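Local coordinates for response regulator CheY-like protein (Mesorhizobium loti, PDB 3SNK) that forms the receiver-like N-terminal domain of a longer pilus assembly protein that probably binds and hydrolyses ATP, at residues Q16-S21 / G61-D66; T32-L37 / E122-V127; D48-G53 / A83-V88; V88-V93 / M108-W113. All blocks are in the same frame, centred on the assembly; numbering follows the deposited sequence.

Interaction 1. Residues Q16-S21 / G61-D66; sequences QVALFS and GIVILD
A18 and F20 bond through their backbones to I62, I64 and D66 across two adjacent parallel strands, whose axes come within 4.7 Å at 13°. A18 N bonds to I62 O and I64 N to A18 O, this last at 2.8 Å and nearly straight; F20 N to I64 O and D66 N to F20 O continue the run. At its start Q16 O is gripped twice, by I62 N within the carbonyl plane and by G61 N from above it. V17, L19, I62 and I64 share one face of the sheet, where L19 CD1 packs on I64 CG2 at 3.7 Å and V17 CG1 meets I64 CD1 at 3.9 Å. On the other face V63 CG1 touches the edge of the F20 ring, 3.9 Å from CD2, while L65 CD1 lies 3.8 Å from F20 CB. Past the last backbone bond S21 OG, anti to its own backbone N (chi1 -177°), donates to D66 OD2 at 2.5 Å on the anti lone pair. A second shell holds this polar pair: K116 forms a salt bridge to D66 OD2, and S21 OG is bonded to D23 N. D66, near the C-terminal end of its strand, with K116 beside it, is consistent with the phospho-acceptor aspartate and partner lysine of receiver domains. Strand 62-68 is the central strand of the sheet and 15-20 its neighbour, with strand 40-45 bonded to V17, L19 and S21 on one flank and strand 90-94 beside strand 62-68 on the other, while helix 24-36 covers L19 and S21 through F26.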
loop_
_atom_site.group_PDB
_atom_site.type_symbol
_atom_site.label_atom_id
_atom_site.label_comp_id
_atom_site.label_asym_id
_atom_site.label_seq_id
_atom_site.Cartn_x
_atom_site.Cartn_y
_atom_site.Cartn_z
ATOM N N GLN A 16 11.296 6.527 -1.444
ATOM C CA GLN A 16 10.412 5.982 -2.467
ATOM C C GLN A 16 9.178 5.333 -1.838
ATOM O O GLN A 16 9.269 4.613 -0.847
ATOM C CB GLN A 16 11.152 4.979 -3.369
ATOM C CG GLN A 16 12.017 5.664 -4.435
ATOM C CD GLN A 16 13.043 4.747 -5.074
ATOM O OE1 GLN A 16 12.754 3.612 -5.482
ATOM N NE2 GLN A 16 14.266 5.240 -5.221
ATOM N N VAL A 17 8.031 5.641 -2.405
ATOM C CA VAL A 17 6.716 5.158 -2.004
ATOM C C VAL A 17 6.069 4.559 -3.256
ATOM O O VAL A 17 5.932 5.244 -4.291
ATOM C CB VAL A 17 5.828 6.257 -1.343
ATOM C CG1 VAL A 17 4.477 5.704 -0.898
ATOM C CG2 VAL A 17 6.539 6.937 -0.165
ATOM N N ALA A 18 5.725 3.264 -3.186
ATOM C CA ALA A 18 4.993 2.604 -4.264
ATOM C C ALA A 18 3.537 2.528 -3.827
ATOM O O ALA A 18 3.245 2.034 -2.749
ATOM C CB ALA A 18 5.576 1.223 -4.569
ATOM N N LEU A 19 2.645 3.152 -4.592
ATOM C CA LEU A 19 1.211 3.185 -4.323
ATOM C C LEU A 19 0.475 2.352 -5.385
ATOM O O LEU A 19 0.739 2.510 -6.590
ATOM C CB LEU A 19 0.754 4.662 -4.320
ATOM C CG LEU A 19 -0.734 4.975 -4.219
ATOM C CD1 LEU A 19 -1.297 4.547 -2.914
ATOM C CD2 LEU A 19 -0.970 6.469 -4.382
ATOM N N PHE A 20 -0.401 1.430 -4.934
ATOM C CA PHE A 20 -1.179 0.524 -5.803
ATOM C C PHE A 20 -2.631 0.686 -5.461
ATOM O O PHE A 20 -2.986 0.521 -4.301
ATOM C CB PHE A 20 -0.738 -0.962 -5.635
ATOM C CG PHE A 20 0.715 -1.182 -5.964
ATOM C CD1 PHE A 20 1.134 -1.296 -7.285
ATOM C CD2 PHE A 20 1.676 -1.201 -4.961
ATOM C CE1 PHE A 20 2.485 -1.397 -7.598
ATOM C CE2 PHE A 20 3.025 -1.376 -5.273
ATOM C CZ PHE A 20 3.420 -1.454 -6.590
ATOM N N SER A 21 -3.463 1.061 -6.456
ATOM C CA SER A 21 -4.894 1.329 -6.271
ATOM C C SER A 21 -5.648 1.337 -7.583
ATOM O O SER A 21 -5.104 1.794 -8.582
ATOM C CB SER A 21 -5.083 2.690 -5.602
ATOM O OG SER A 21 -6.449 2.972 -5.333
ATOM N N GLY A 61 10.753 2.041 -0.247
ATOM C CA GLY A 61 10.799 2.401 1.156
ATOM C C GLY A 61 9.529 1.929 1.825
ATOM O O GLY A 61 9.589 1.269 2.858
ATOM N N ILE A 62 8.374 2.252 1.221
ATOM C CA ILE A 62 7.028 1.935 1.706
ATOM C C ILE A 62 6.150 1.572 0.549
ATOM O O ILE A 62 6.218 2.216 -0.497
ATOM C CB ILE A 62 6.386 3.158 2.470
ATOM C CG1 ILE A 62 7.204 3.595 3.676
ATOM C CG2 ILE A 62 4.925 2.896 2.883
ATOM C CD1 ILE A 62 7.109 5.073 3.913
ATOM N N VAL A 63 5.253 0.614 0.769
ATOM C CA VAL A 63 4.220 0.231 -0.180
ATOM C C VAL A 63 2.862 0.605 0.417
ATOM O O VAL A 63 2.620 0.371 1.603
ATOM C CB VAL A 63 4.292 -1.271 -0.552
ATOM C CG1 VAL A 63 3.074 -1.716 -1.355
ATOM C CG2 VAL A 63 5.553 -1.557 -1.339
ATOM N N ILE A 64 1.983 1.182 -0.393
ATOM C CA ILE A 64 0.611 1.482 0.017
ATOM C C ILE A 64 -0.275 0.681 -0.894
ATOM O O ILE A 64 -0.244 0.846 -2.126
ATOM C CB ILE A 64 0.242 2.972 0.074
ATOM C CG1 ILE A 64 1.163 3.706 1.070
ATOM C CG2 ILE A 64 -1.245 3.145 0.469
ATOM C CD1 ILE A 64 1.126 5.200 0.996
ATOM N N LEU A 65 -1.010 -0.242 -0.303
ATOM C CA LEU A 65 -1.820 -1.127 -1.114
ATOM C C LEU A 65 -3.302 -0.899 -0.814
ATOM O O LEU A 65 -3.767 -1.114 0.302
ATOM C CB LEU A 65 -1.392 -2.595 -0.903
ATOM C CG LEU A 65 -2.169 -3.682 -1.653
ATOM C CD1 LEU A 65 -1.992 -3.563 -3.180
ATOM C CD2 LEU A 65 -1.750 -5.053 -1.171
ATOM N N ASP A 66 -4.014 -0.390 -1.822
ATOM C CA ASP A 66 -5.457 -0.185 -1.728
ATOM C C ASP A 66 -6.142 -1.461 -2.184
ATOM O O ASP A 66 -6.195 -1.738 -3.380
ATOM C CB ASP A 66 -5.913 1.017 -2.577
ATOM C CG ASP A 66 -7.415 1.277 -2.599
ATOM O OD1 ASP A 66 -8.130 0.738 -1.710
ATOM O OD2 ASP A 66 -7.871 2.081 -3.463
#

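Interaction 2. Residues T32-L37 / E122-V127; sequences TRLDAL and ELLNAV
L34 and L124 bury the most surface where helices 24-36 and 120-129 meet, sliding past each other in opposite directions until CD2 of L34 lies 4.1 Å from CD2 of L124. The L34 methyl is the hub of the contact: the same CD2 also reaches V127 CG2 at 4.0 Å and L123 CD2 at 4.2 Å. L34 CG is anti to its carbonyl carbon (chi1 -66°), whereas L123 CG is anti to its backbone N (chi1 176°); of the L123 branches it is CD2 that touches L34. L124 CD2 also meets CD1 of L37, three residues after L34, at 3.6 Å, the tightest approach between the segments. R33 adds only its aliphatic part, CB lying near L124 CD2 and CD near L123 CD2. The packing between the helices is thus apolar, branch against branch, and the segment axes stay 10.9 Å apart, crossing at -54°. Both helices lie on one face of the central sheet, as the first and last helices do in receiver domains. Beneath them L34 rests on V17, V42 and I64, L123 on I64, and V127 on Y40, I62 and I91, so this seam runs over strands 40-45, 15-20, 62-68 and 90-94.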
loop_
_atom_site.group_PDB
_atom_site.type_symbol
_atom_site.label_atom_id
_atom_site.label_comp_id
_atom_site.label_asym_id
_atom_site.label_seq_id
_atom_site.Cartn_x
_atom_site.Cartn_y
_atom_site.Cartn_z
ATOM N N THR A 32 -0.899 13.389 -3.719
ATOM C CA THR A 32 -0.854 14.813 -3.404
ATOM C C THR A 32 -0.393 15.016 -1.948
ATOM O O THR A 32 0.476 15.849 -1.699
ATOM C CB THR A 32 -2.215 15.470 -3.669
ATOM O OG1 THR A 32 -2.551 15.268 -5.042
ATOM C CG2 THR A 32 -2.214 16.962 -3.403
ATOM N N ARG A 33 -1.011 14.303 -1.001
ATOM C CA ARG A 33 -0.680 14.420 0.432
ATOM C C ARG A 33 0.783 14.150 0.720
ATOM O O ARG A 33 1.424 14.916 1.447
ATOM C CB ARG A 33 -1.534 13.468 1.291
ATOM C CG ARG A 33 -2.870 14.083 1.679
ATOM C CD ARG A 33 -3.658 13.246 2.662
ATOM N NE ARG A 33 -4.982 13.824 2.900
ATOM C CZ ARG A 33 -6.134 13.241 2.571
ATOM N NH1 ARG A 33 -6.143 12.036 2.010
ATOM N NH2 ARG A 33 -7.287 13.851 2.820
ATOM N N LEU A 34 1.305 13.069 0.163
ATOM C CA LEU A 34 2.675 12.634 0.428
ATOM C C LEU A 34 3.691 13.489 -0.309
ATOM O O LEU A 34 4.747 13.778 0.257
ATOM C CB LEU A 34 2.861 11.141 0.084
ATOM C CG LEU A 34 2.082 10.128 0.951
ATOM C CD1 LEU A 34 2.469 8.692 0.575
ATOM C CD2 LEU A 34 2.346 10.331 2.461
ATOM N N ASP A 35 3.369 13.918 -1.544
ATOM C CA ASP A 35 4.229 14.793 -2.329
ATOM C C ASP A 35 4.294 16.205 -1.717
ATOM O O ASP A 35 5.327 16.856 -1.866
ATOM C CB ASP A 35 3.795 14.842 -3.808
ATOM C CG ASP A 35 4.337 13.677 -4.647
ATOM O OD1 ASP A 35 5.161 12.909 -4.132
ATOM O OD2 ASP A 35 3.952 13.566 -5.830
ATOM N N ALA A 36 3.219 16.670 -1.014
ATOM C CA ALA A 36 3.218 17.978 -0.336
ATOM C C ALA A 36 4.205 17.970 0.856
ATOM O O ALA A 36 4.747 19.013 1.201
ATOM C CB ALA A 36 1.822 18.351 0.127
ATOM N N LEU A 37 4.494 16.778 1.416
ATOM C CA LEU A 37 5.460 16.596 2.505
ATOM C C LEU A 37 6.913 16.662 1.996
ATOM O O LEU A 37 7.826 16.740 2.814
ATOM C CB LEU A 37 5.205 15.295 3.256
ATOM C CG LEU A 37 3.873 15.201 4.011
ATOM C CD1 LEU A 37 3.731 13.845 4.643
ATOM C CD2 LEU A 37 3.754 16.280 5.082
ATOM N N GLU A 122 -4.258 10.024 9.738
ATOM C CA GLU A 122 -4.068 8.572 9.837
ATOM C C GLU A 122 -3.036 8.046 8.830
ATOM O O GLU A 122 -2.242 7.175 9.185
ATOM C CB GLU A 122 -5.405 7.843 9.654
ATOM C CG GLU A 122 -5.712 6.840 10.757
ATOM C CD GLU A 122 -7.099 6.226 10.714
ATOM O OE1 GLU A 122 -7.528 5.793 9.618
ATOM O OE2 GLU A 122 -7.751 6.159 11.783
ATOM N N LEU A 123 -3.040 8.572 7.589
ATOM C CA LEU A 123 -2.080 8.167 6.567
ATOM C C LEU A 123 -0.695 8.723 6.885
ATOM O O LEU A 123 0.278 7.980 6.804
ATOM C CB LEU A 123 -2.522 8.614 5.163
ATOM C CG LEU A 123 -1.537 8.326 4.017
ATOM C CD1 LEU A 123 -1.670 6.902 3.517
ATOM C CD2 LEU A 123 -1.710 9.330 2.885
ATOM N N LEU A 124 -0.604 10.019 7.250
ATOM C CA LEU A 124 0.669 10.680 7.571
ATOM C C LEU A 124 1.290 10.072 8.816
ATOM O O LEU A 124 2.511 10.003 8.887
ATOM C CB LEU A 124 0.534 12.215 7.728
ATOM C CG LEU A 124 -0.184 13.008 6.599
ATOM C CD1 LEU A 124 -0.165 14.508 6.873
ATOM C CD2 LEU A 124 0.386 12.706 5.214
ATOM N N ASN A 125 0.471 9.598 9.774
ATOM C CA ASN A 125 0.966 8.923 10.970
ATOM C C ASN A 125 1.594 7.581 10.595
ATOM O O ASN A 125 2.662 7.232 11.106
ATOM C CB ASN A 125 -0.163 8.705 11.978
ATOM C CG ASN A 125 -0.526 9.913 12.815
ATOM O OD1 ASN A 125 -0.248 11.076 12.472
ATOM N ND2 ASN A 125 -1.186 9.653 13.935
ATOM N N ALA A 126 0.936 6.841 9.680
ATOM C CA ALA A 126 1.400 5.536 9.219
ATOM C C ALA A 126 2.705 5.653 8.422
ATOM O O ALA A 126 3.636 4.907 8.689
ATOM C CB ALA A 126 0.325 4.866 8.392
ATOM N N VAL A 127 2.807 6.617 7.511
ATOM C CA VAL A 127 4.002 6.780 6.681
ATOM C C VAL A 127 5.210 7.323 7.502
ATOM O O VAL A 127 6.314 6.792 7.355
ATOM C CB VAL A 127 3.702 7.645 5.420
ATOM C CG1 VAL A 127 4.960 7.860 4.582
ATOM C CG2 VAL A 127 2.631 6.981 4.562
#

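Interaction 3. Residues D48-G53 / A83-V88; sequences DDFLKG and ALWATV
W85 inserts its indole between F50 and G53. NE1 donates to F50 O at 3.0 Å, almost straight at 170°; the oxygen lies in the indole plane and uses a lone pair, and it also accepts from G53 N. The F50 ring, with CG anti to the backbone N (chi1 171°), covers one indole face in an offset stack: its centroid is 4.5 Å from that of the five-membered ring, the planes are only 11° apart, and CE1 lies 3.7 Å from W85 CD1. Over the opposite face runs the backbone of G53, whose C approaches W85 CZ2 to 3.4 Å. Bond and stack together should fix the rotation of the indole. L84 packs beside G53, CB against G53 CA at 3.8 Å and CD1 near L51 O at 3.4 Å; a side chain on G53 would collide with L84 CB, and the positive phi of G53 suits glycine. An alanine in place of W85 would probably leave the F50 ring without its stacking mate, F50 O with one donor fewer and a gap beside G53. In the doubly wound receiver-like fold, the 3-10 segment 48-52 follows strand 40-45 and precedes strand 62-68 in the chain, where receivers usually carry a helix, and the indole pins it to the loop entering strand 90-94.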
loop_
_atom_site.group_PDB
_atom_site.type_symbol
_atom_site.label_atom_id
_atom_site.label_comp_id
_atom_site.label_asym_id
_atom_site.label_seq_id
_atom_site.Cartn_x
_atom_site.Cartn_y
_atom_site.Cartn_z
ATOM N N ASP A 48 -3.291 -4.521 -9.283
ATOM C CA ASP A 48 -2.670 -5.772 -9.707
ATOM C C ASP A 48 -1.158 -5.662 -10.034
ATOM O O ASP A 48 -0.506 -6.708 -10.081
ATOM C CB ASP A 48 -3.436 -6.390 -10.887
ATOM C CG ASP A 48 -4.855 -6.844 -10.547
ATOM O OD1 ASP A 48 -5.193 -6.900 -9.335
ATOM O OD2 ASP A 48 -5.621 -7.163 -11.490
ATOM N N ASP A 49 -0.589 -4.432 -10.181
ATOM C CA ASP A 49 0.850 -4.225 -10.447
ATOM C C ASP A 49 1.700 -4.590 -9.222
ATOM O O ASP A 49 2.918 -4.789 -9.334
ATOM C CB ASP A 49 1.163 -2.795 -10.908
ATOM C CG ASP A 49 0.969 -2.574 -12.412
ATOM O OD1 ASP A 49 -0.058 -3.045 -12.960
ATOM O OD2 ASP A 49 1.830 -1.910 -13.029
ATOM N N PHE A 50 1.042 -4.702 -8.059
ATOM C CA PHE A 50 1.685 -5.106 -6.820
ATOM C C PHE A 50 2.248 -6.536 -6.967
ATOM O O PHE A 50 3.330 -6.824 -6.455
ATOM C CB PHE A 50 0.673 -5.027 -5.671
ATOM C CG PHE A 50 1.156 -5.626 -4.374
ATOM C CD1 PHE A 50 1.920 -4.880 -3.486
ATOM C CD2 PHE A 50 0.858 -6.948 -4.045
ATOM C CE1 PHE A 50 2.368 -5.439 -2.277
ATOM C CE2 PHE A 50 1.324 -7.511 -2.844
ATOM C CZ PHE A 50 2.073 -6.751 -1.975
ATOM N N LEU A 51 1.511 -7.416 -7.691
ATOM C CA LEU A 51 1.864 -8.820 -7.906
ATOM C C LEU A 51 3.188 -8.998 -8.645
ATOM O O LEU A 51 3.788 -10.069 -8.561
ATOM C CB LEU A 51 0.754 -9.539 -8.686
ATOM C CG LEU A 51 -0.626 -9.621 -8.016
ATOM C CD1 LEU A 51 -1.653 -10.159 -8.989
ATOM C CD2 LEU A 51 -0.587 -10.492 -6.756
ATOM N N LYS A 52 3.636 -7.958 -9.365
ATOM C CA LYS A 52 4.864 -7.989 -10.155
ATOM C C LYS A 52 6.107 -7.799 -9.299
ATOM O O LYS A 52 7.206 -8.128 -9.737
ATOM C CB LYS A 52 4.818 -6.912 -11.253
ATOM C CG LYS A 52 3.891 -7.237 -12.413
ATOM C CD LYS A 52 3.597 -5.971 -13.210
ATOM C CE LYS A 52 2.624 -6.191 -14.338
ATOM N NZ LYS A 52 2.540 -4.996 -15.219
ATOM N N GLY A 53 5.940 -7.268 -8.096
ATOM C CA GLY A 53 7.064 -7.000 -7.211
ATOM C C GLY A 53 7.761 -5.700 -7.588
ATOM O O GLY A 53 7.351 -5.024 -8.540
ATOM N N ALA A 83 6.151 -11.188 -0.484
ATOM C CA ALA A 83 7.576 -11.507 -0.227
ATOM C C ALA A 83 8.498 -10.981 -1.322
ATOM O O ALA A 83 9.694 -10.885 -1.080
ATOM C CB ALA A 83 7.769 -13.007 -0.043
ATOM N N LEU A 84 7.979 -10.632 -2.518
ATOM C CA LEU A 84 8.790 -10.036 -3.593
ATOM C C LEU A 84 9.293 -8.648 -3.165
ATOM O O LEU A 84 10.364 -8.200 -3.601
ATOM C CB LEU A 84 7.988 -9.908 -4.917
ATOM C CG LEU A 84 7.592 -11.210 -5.630
ATOM C CD1 LEU A 84 6.588 -10.927 -6.744
ATOM C CD2 LEU A 84 8.816 -11.945 -6.203
ATOM N N TRP A 85 8.501 -7.982 -2.309
ATOM C CA TRP A 85 8.752 -6.653 -1.743
ATOM C C TRP A 85 9.624 -6.737 -0.485
ATOM O O TRP A 85 9.915 -5.715 0.123
ATOM C CB TRP A 85 7.414 -5.968 -1.415
ATOM C CG TRP A 85 6.605 -5.664 -2.630
ATOM C CD1 TRP A 85 5.723 -6.499 -3.260
ATOM C CD2 TRP A 85 6.788 -4.544 -3.503
ATOM N NE1 TRP A 85 5.246 -5.904 -4.403
ATOM C CE2 TRP A 85 5.879 -4.695 -4.572
ATOM C CE3 TRP A 85 7.592 -3.391 -3.451
ATOM C CZ2 TRP A 85 5.775 -3.753 -5.599
ATOM C CZ3 TRP A 85 7.459 -2.438 -4.447
ATOM C CH2 TRP A 85 6.568 -2.627 -5.510
ATOM N N ALA A 86 10.058 -7.951 -0.109
ATOM C CA ALA A 86 10.904 -8.248 1.045
ATOM C C ALA A 86 10.291 -7.612 2.306
ATOM O O ALA A 86 9.076 -7.720 2.474
ATOM C CB ALA A 86 12.352 -7.795 0.794
ATOM N N THR A 87 11.068 -6.959 3.168
ATOM C CA THR A 87 10.461 -6.446 4.393
ATOM C C THR A 87 10.167 -4.938 4.359
ATOM O O THR A 87 10.175 -4.289 5.410
ATOM C CB THR A 87 11.301 -6.824 5.626
ATOM O OG1 THR A 87 12.684 -6.556 5.379
ATOM C CG2 THR A 87 11.074 -8.261 6.067
ATOM N N VAL A 88 9.822 -4.396 3.192
ATOM C CA VAL A 88 9.453 -2.985 3.192
ATOM C C VAL A 88 8.092 -2.866 3.948
ATOM O O VAL A 88 7.256 -3.775 3.817
ATOM C CB VAL A 88 9.397 -2.326 1.777
ATOM C CG1 VAL A 88 10.670 -2.572 0.982
ATOM C CG2 VAL A 88 8.185 -2.779 0.993
#

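Interaction 4. Residues V88-V93 / M108-W113; sequences VPLIAV and MNASDW
L90 and S111 begin a short parallel pairing in which S111 N bonds to L90 O at 2.8 Å and A92 N bonds to D112 O, also at 2.8 Å. I91 thereby pairs with D112 and A92 with W113. Ahead of the first direct bond, a water links L90 N, from which it accepts at 2.9 Å, to N109 O, to which it donates; N109 itself has left the helical conformation with positive phi. On one face I91 and D112 lie side by side, pointing the same way, with I91 CG1 3.7 Å from D112 OD2. S111 OG donates to that same OD2 at 2.7 Å, meeting it from above the carboxylate plane, and is itself tied to H130. An alanine in place of D112 would probably cost the S111 hydroxyl its carboxylate partner, leaving H130 as its other one, and uncover the flank of I91. On the other face A92 CB meets A110 CB at 4.0 Å, and L90 CG touches the same methyl. L90 CD2 approaches CE of M108, a selenomethionine, at 4.1 Å; the M108 chain bends at chi3 (88°), which sets the direction of CE. The pairing closes the beta-alpha-beta unit of strand 90-94, helix 99-107 and strand 112-115: that helix packs on A92 and W113, helix 120-129 covers I91 and D112 from the other side, and strand 62-68 bonds to I91 and V93.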
loop_
_atom_site.group_PDB
_atom_site.type_symbol
_atom_site.label_atom_id
_atom_site.label_comp_id
_atom_site.label_asym_id
_atom_site.label_seq_id
_atom_site.Cartn_x
_atom_site.Cartn_y
_atom_site.Cartn_z
ATOM N N VAL A 88 9.822 -4.396 3.192
ATOM C CA VAL A 88 9.453 -2.985 3.192
ATOM C C VAL A 88 8.092 -2.866 3.948
ATOM O O VAL A 88 7.256 -3.775 3.817
ATOM C CB VAL A 88 9.397 -2.326 1.777
ATOM C CG1 VAL A 88 10.670 -2.572 0.982
ATOM C CG2 VAL A 88 8.185 -2.779 0.993
ATOM N N PRO A 89 7.879 -1.806 4.746
ATOM C CA PRO A 89 6.561 -1.618 5.375
ATOM C C PRO A 89 5.450 -1.568 4.336
ATOM O O PRO A 89 5.604 -1.001 3.235
ATOM C CB PRO A 89 6.683 -0.262 6.093
ATOM C CG PRO A 89 8.155 -0.030 6.229
ATOM C CD PRO A 89 8.788 -0.679 5.048
ATOM N N LEU A 90 4.320 -2.178 4.691
ATOM C CA LEU A 90 3.161 -2.239 3.843
ATOM C C LEU A 90 1.996 -1.602 4.565
ATOM O O LEU A 90 1.695 -1.952 5.713
ATOM C CB LEU A 90 2.871 -3.715 3.463
ATOM C CG LEU A 90 1.503 -4.032 2.798
ATOM C CD1 LEU A 90 1.397 -3.387 1.450
ATOM C CD2 LEU A 90 1.329 -5.563 2.604
ATOM N N ILE A 91 1.385 -0.616 3.929
ATOM C CA ILE A 91 0.218 0.049 4.522
ATOM C C ILE A 91 -0.963 -0.449 3.742
ATOM O O ILE A 91 -0.998 -0.279 2.518
ATOM C CB ILE A 91 0.333 1.592 4.592
ATOM C CG1 ILE A 91 1.478 1.987 5.541
ATOM C CG2 ILE A 91 -0.999 2.218 5.061
ATOM C CD1 ILE A 91 2.013 3.422 5.344
ATOM N N ALA A 92 -1.891 -1.128 4.428
ATOM C CA ALA A 92 -3.068 -1.659 3.742
ATOM C C ALA A 92 -4.257 -0.748 3.962
ATOM O O ALA A 92 -4.510 -0.298 5.077
ATOM C CB ALA A 92 -3.379 -3.063 4.224
ATOM N N VAL A 93 -4.964 -0.448 2.865
ATOM C CA VAL A 93 -6.174 0.354 2.873
ATOM C C VAL A 93 -7.259 -0.530 2.290
ATOM O O VAL A 93 -7.099 -1.107 1.206
ATOM C CB VAL A 93 -6.049 1.720 2.131
ATOM C CG1 VAL A 93 -7.299 2.579 2.343
ATOM C CG2 VAL A 93 -4.799 2.475 2.570
HETATM N N MSE A 108 -0.181 -11.221 5.093
HETATM C CA MSE A 108 0.512 -10.220 4.290
HETATM C C MSE A 108 1.347 -9.267 5.136
HETATM O O MSE A 108 2.113 -8.498 4.579
HETATM C CB MSE A 108 -0.449 -9.464 3.382
HETATM C CG MSE A 108 -0.758 -10.294 2.143
HETATM SE SE MSE A 108 -2.019 -9.287 1.221
HETATM C CE MSE A 108 -0.696 -8.221 0.195
ATOM N N ASN A 109 1.237 -9.327 6.465
ATOM C CA ASN A 109 2.131 -8.619 7.366
ATOM C C ASN A 109 2.238 -7.102 7.035
ATOM O O ASN A 109 3.330 -6.563 6.763
ATOM C CB ASN A 109 3.536 -9.313 7.322
ATOM C CG ASN A 109 4.474 -8.867 8.404
ATOM O OD1 ASN A 109 4.102 -8.163 9.337
ATOM N ND2 ASN A 109 5.713 -9.295 8.329
ATOM N N ALA A 110 1.083 -6.433 7.066
ATOM C CA ALA A 110 0.982 -4.997 6.887
ATOM C C ALA A 110 1.218 -4.329 8.229
ATOM O O ALA A 110 0.839 -4.886 9.259
ATOM C CB ALA A 110 -0.386 -4.634 6.324
ATOM N N SER A 111 1.885 -3.165 8.247
ATOM C CA SER A 111 2.145 -2.466 9.512
ATOM C C SER A 111 0.903 -1.722 9.946
ATOM O O SER A 111 0.623 -1.631 11.145
ATOM C CB SER A 111 3.310 -1.494 9.369
ATOM O OG SER A 111 2.976 -0.400 8.527
ATOM N N ASP A 112 0.128 -1.212 8.963
ATOM C CA ASP A 112 -1.081 -0.477 9.274
ATOM C C ASP A 112 -2.269 -0.949 8.421
ATOM O O ASP A 112 -2.108 -1.251 7.247
ATOM C CB ASP A 112 -0.847 1.045 9.095
ATOM C CG ASP A 112 0.345 1.613 9.875
ATOM O OD1 ASP A 112 0.176 1.936 11.065
ATOM O OD2 ASP A 112 1.443 1.742 9.282
ATOM N N TRP A 113 -3.454 -1.006 9.033
ATOM C CA TRP A 113 -4.718 -1.339 8.383
ATOM C C TRP A 113 -5.648 -0.110 8.392
ATOM O O TRP A 113 -6.351 0.117 9.371
ATOM C CB TRP A 113 -5.408 -2.497 9.088
ATOM C CG TRP A 113 -4.773 -3.856 9.014
ATOM C CD1 TRP A 113 -3.583 -4.205 8.437
ATOM C CD2 TRP A 113 -5.292 -5.039 9.619
ATOM N NE1 TRP A 113 -3.333 -5.542 8.647
ATOM C CE2 TRP A 113 -4.376 -6.082 9.360
ATOM C CE3 TRP A 113 -6.469 -5.326 10.337
ATOM C CZ2 TRP A 113 -4.611 -7.398 9.771
ATOM C CZ3 TRP A 113 -6.691 -6.627 10.755
ATOM C CH2 TRP A 113 -5.761 -7.642 10.490
HETATM O O HOH W 1 4.523 -4.016 6.862
#

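Interaction 1 is the buried centre, and interactions 2 to 4, each only partly buried, are arranged around it. Interactions 1 and 4 belong to one sheet, strands 62-68 and 90-94 being neighbours, yet the first is a full run of backbone bonds while the second, reaching an outermost strand, is short and completed by water. Interaction 2 covers one sheet face with apolar side chains, chiefly leucine and valine methyls; its L34 and V127 sit on side chains of interaction 1, and A126 reaches D112 of interaction 4. Interaction 3 lies about 21 Å from interaction 2 between centres, on the opposite side of the chain's centre, and mixes aromatic stacking with one bond to a carbonyl. Its W85 ring meets F20, and F50 touches M108.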